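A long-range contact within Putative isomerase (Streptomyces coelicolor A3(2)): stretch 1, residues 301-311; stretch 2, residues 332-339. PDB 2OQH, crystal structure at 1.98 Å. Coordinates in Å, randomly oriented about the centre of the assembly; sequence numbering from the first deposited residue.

Stretch 1 (301-311) ELGIATAAHLA
Stretch 2 332-339: DDIIEPLH

Stretch 1 enters as an extended segment and turns into a helix at Gly303. Glu301 has phi/psi of -56/140 and Leu302, the N-cap residue, -103/-156. From Gly303 (-54/-53) to Ala311 the backbone is helical, and the helix continues beyond. Thr306 N bonds Leu302 O at 2.8 Å, and Ala307 N bonds Gly303 O at 2.9 Å. Stretch 2 has no regular helix or strand. It is largely extended, with Asp333 at -141/167, Ile335 at -137/174 and Leu338 at -80/158; Ile334 (-84/8) makes the bend. The nearest CA atoms are those of Gly303 and Ile335, 6.5 Å apart.

Asp333 (chi1 t, -154°; chi2 -25°) supplies the polar anchor. Its OD2 accepts a hydrogen bond from Gly303 N at 2.7 Å, with an angle of 151° at the hydrogen. This amide lies in the first turn, where no preceding helical carbonyl serves it. Asp333 OD1 accepts from Ile334 N at 2.7 Å. A water donates to Asp333 OD1 at 2.8 Å and accepts from Ile304 N at 3.1 Å, so the carboxylate serves two successive helix amides, one directly.

Glycine suits position 303: a CB there would clash with Ile335 CD1 and Asp333 OD2. Ile335 (chi1 p, 75°; chi2 t) instead brings CD1 to 3.4 Å from Gly303 C. Its CG2 lies 3.5 Å from Ile304 CG1. Ile304 (m, t) also meets Ile334 (p, t), CD1 to CD1, at 4.0 Å.

Leu338 (m, t) points toward the helix and buries the most surface, 75 of 369 Å². Its CD1 lies 3.4 Å from Thr306 CG2 and 3.9 Å from Leu310 CD1. Leu310 is m, t. Thr306 (m) directs OG1 back to Leu302 O at 2.7 Å, leaving its methyl for Leu338.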

# COMPACT_ATOMS: atom_id res chain seq x y z
N GLU A 301 4.95 -4.29 -0.96
CA GLU A 301 6.13 -3.57 -0.50
C GLU A 301 7.01 -4.40 0.43
O GLU A 301 6.51 -5.14 1.27
CB GLU A 301 5.73 -2.31 0.27
CG GLU A 301 5.01 -1.26 -0.54
CD GLU A 301 3.61 -1.68 -0.89
OE1 GLU A 301 2.92 -2.20 0.01
OE2 GLU A 301 3.21 -1.49 -2.05
N LEU A 302 8.32 -4.26 0.26
CA LEU A 302 9.27 -4.95 1.13
C LEU A 302 9.80 -3.89 2.11
O LEU A 302 9.13 -2.88 2.35
CB LEU A 302 10.42 -5.58 0.32
CG LEU A 302 10.00 -6.72 -0.63
CD1 LEU A 302 11.21 -7.16 -1.44
CD2 LEU A 302 9.41 -7.89 0.16
N GLY A 303 10.98 -4.11 2.67
CA GLY A 303 11.53 -3.18 3.64
C GLY A 303 11.66 -1.70 3.30
O GLY A 303 11.20 -0.84 4.06
N ILE A 304 12.30 -1.38 2.19
CA ILE A 304 12.47 0.02 1.81
C ILE A 304 11.11 0.69 1.58
O ILE A 304 10.83 1.74 2.15
CB ILE A 304 13.34 0.14 0.55
CG1 ILE A 304 14.73 -0.45 0.82
CG2 ILE A 304 13.48 1.61 0.15
CD1 ILE A 304 15.63 -0.49 -0.41
N ALA A 305 10.27 0.06 0.76
CA ALA A 305 8.95 0.60 0.46
C ALA A 305 8.11 0.76 1.72
O ALA A 305 7.49 1.81 1.94
CB ALA A 305 8.24 -0.29 -0.55
N THR A 306 8.09 -0.28 2.55
CA THR A 306 7.32 -0.24 3.79
C THR A 306 7.82 0.89 4.68
O THR A 306 7.03 1.55 5.36
CB THR A 306 7.43 -1.57 4.56
OG1 THR A 306 6.85 -2.63 3.79
CG2 THR A 306 6.71 -1.47 5.90
N ALA A 307 9.13 1.11 4.68
CA ALA A 307 9.73 2.17 5.49
C ALA A 307 9.17 3.54 5.07
O ALA A 307 8.86 4.38 5.92
CB ALA A 307 11.25 2.15 5.33
N ALA A 308 9.04 3.75 3.77
CA ALA A 308 8.51 5.01 3.25
C ALA A 308 7.06 5.17 3.73
O ALA A 308 6.65 6.24 4.17
CB ALA A 308 8.57 5.02 1.74
N HIS A 309 6.28 4.09 3.65
CA HIS A 309 4.89 4.12 4.08
C HIS A 309 4.76 4.41 5.58
O HIS A 309 3.87 5.16 6.00
CB HIS A 309 4.20 2.80 3.75
CG HIS A 309 3.61 2.76 2.38
ND1 HIS A 309 3.51 3.88 1.58
CD2 HIS A 309 3.02 1.76 1.68
CE1 HIS A 309 2.89 3.57 0.46
NE2 HIS A 309 2.58 2.29 0.50
N LEU A 310 5.65 3.82 6.37
CA LEU A 310 5.63 4.02 7.82
C LEU A 310 5.87 5.48 8.18
O LEU A 310 5.29 5.98 9.13
CB LEU A 310 6.68 3.12 8.49
CG LEU A 310 6.36 1.63 8.37
CD1 LEU A 310 7.53 0.78 8.87
CD2 LEU A 310 5.11 1.35 9.18
N ALA A 311 6.72 6.15 7.41
CA ALA A 311 7.01 7.56 7.66
C ALA A 311 5.75 8.38 7.38
O ALA A 311 5.43 9.32 8.09
CB ALA A 311 8.16 8.04 6.77
N ASP A 332 14.07 -12.90 3.42
CA ASP A 332 15.30 -12.13 3.28
C ASP A 332 15.02 -10.84 2.49
O ASP A 332 14.18 -10.84 1.58
CB ASP A 332 16.36 -12.98 2.58
CG ASP A 332 17.77 -12.44 2.77
OD1 ASP A 332 18.03 -11.82 3.82
OD2 ASP A 332 18.62 -12.64 1.87
N ASP A 333 15.70 -9.76 2.84
CA ASP A 333 15.50 -8.47 2.18
C ASP A 333 16.86 -7.80 2.02
O ASP A 333 17.84 -8.23 2.63
CB ASP A 333 14.60 -7.58 3.05
CG ASP A 333 13.84 -6.53 2.24
OD1 ASP A 333 14.32 -6.16 1.15
OD2 ASP A 333 12.77 -6.08 2.71
N ILE A 334 16.93 -6.75 1.21
CA ILE A 334 18.21 -6.08 1.03
C ILE A 334 18.49 -5.05 2.12
O ILE A 334 19.44 -4.29 2.03
CB ILE A 334 18.32 -5.43 -0.36
CG1 ILE A 334 17.20 -4.41 -0.58
CG2 ILE A 334 18.23 -6.50 -1.42
CD1 ILE A 334 17.25 -3.79 -1.95
N ILE A 335 17.65 -5.03 3.15
CA ILE A 335 17.88 -4.12 4.27
C ILE A 335 17.62 -4.89 5.55
O ILE A 335 17.18 -6.04 5.51
CB ILE A 335 16.96 -2.86 4.23
CG1 ILE A 335 15.54 -3.23 4.66
CG2 ILE A 335 16.94 -2.27 2.83
CD1 ILE A 335 14.66 -2.02 4.96
N GLU A 336 17.89 -4.25 6.68
CA GLU A 336 17.65 -4.88 7.96
C GLU A 336 16.15 -4.95 8.22
O GLU A 336 15.42 -4.00 7.94
CB GLU A 336 18.34 -4.08 9.07
CG GLU A 336 19.85 -4.18 9.01
CD GLU A 336 20.36 -5.48 9.60
OE1 GLU A 336 20.35 -5.61 10.85
OE2 GLU A 336 20.76 -6.38 8.82
N PRO A 337 15.67 -6.08 8.76
CA PRO A 337 14.23 -6.23 9.04
C PRO A 337 13.64 -5.09 9.88
O PRO A 337 14.27 -4.59 10.82
CB PRO A 337 14.15 -7.57 9.76
CG PRO A 337 15.31 -8.34 9.18
CD PRO A 337 16.40 -7.30 9.16
N LEU A 338 12.42 -4.69 9.54
CA LEU A 338 11.73 -3.65 10.27
C LEU A 338 11.14 -4.31 11.51
O LEU A 338 10.92 -5.52 11.53
CB LEU A 338 10.60 -3.05 9.42
CG LEU A 338 11.04 -2.42 8.10
CD1 LEU A 338 9.79 -2.02 7.31
CD2 LEU A 338 11.93 -1.22 8.36
N HIS A 339 10.87 -3.51 12.54
CA HIS A 339 10.34 -4.03 13.79
C HIS A 339 8.83 -4.30 13.74
O HIS A 339 8.03 -3.39 13.92
CB HIS A 339 10.66 -3.05 14.92
CG HIS A 339 10.48 -3.62 16.29
ND1 HIS A 339 9.25 -3.92 16.83
CD2 HIS A 339 11.40 -3.96 17.24
CE1 HIS A 339 9.41 -4.42 18.04
NE2 HIS A 339 10.70 -4.45 18.32
O HOH W 1 13.56 -3.58 0.40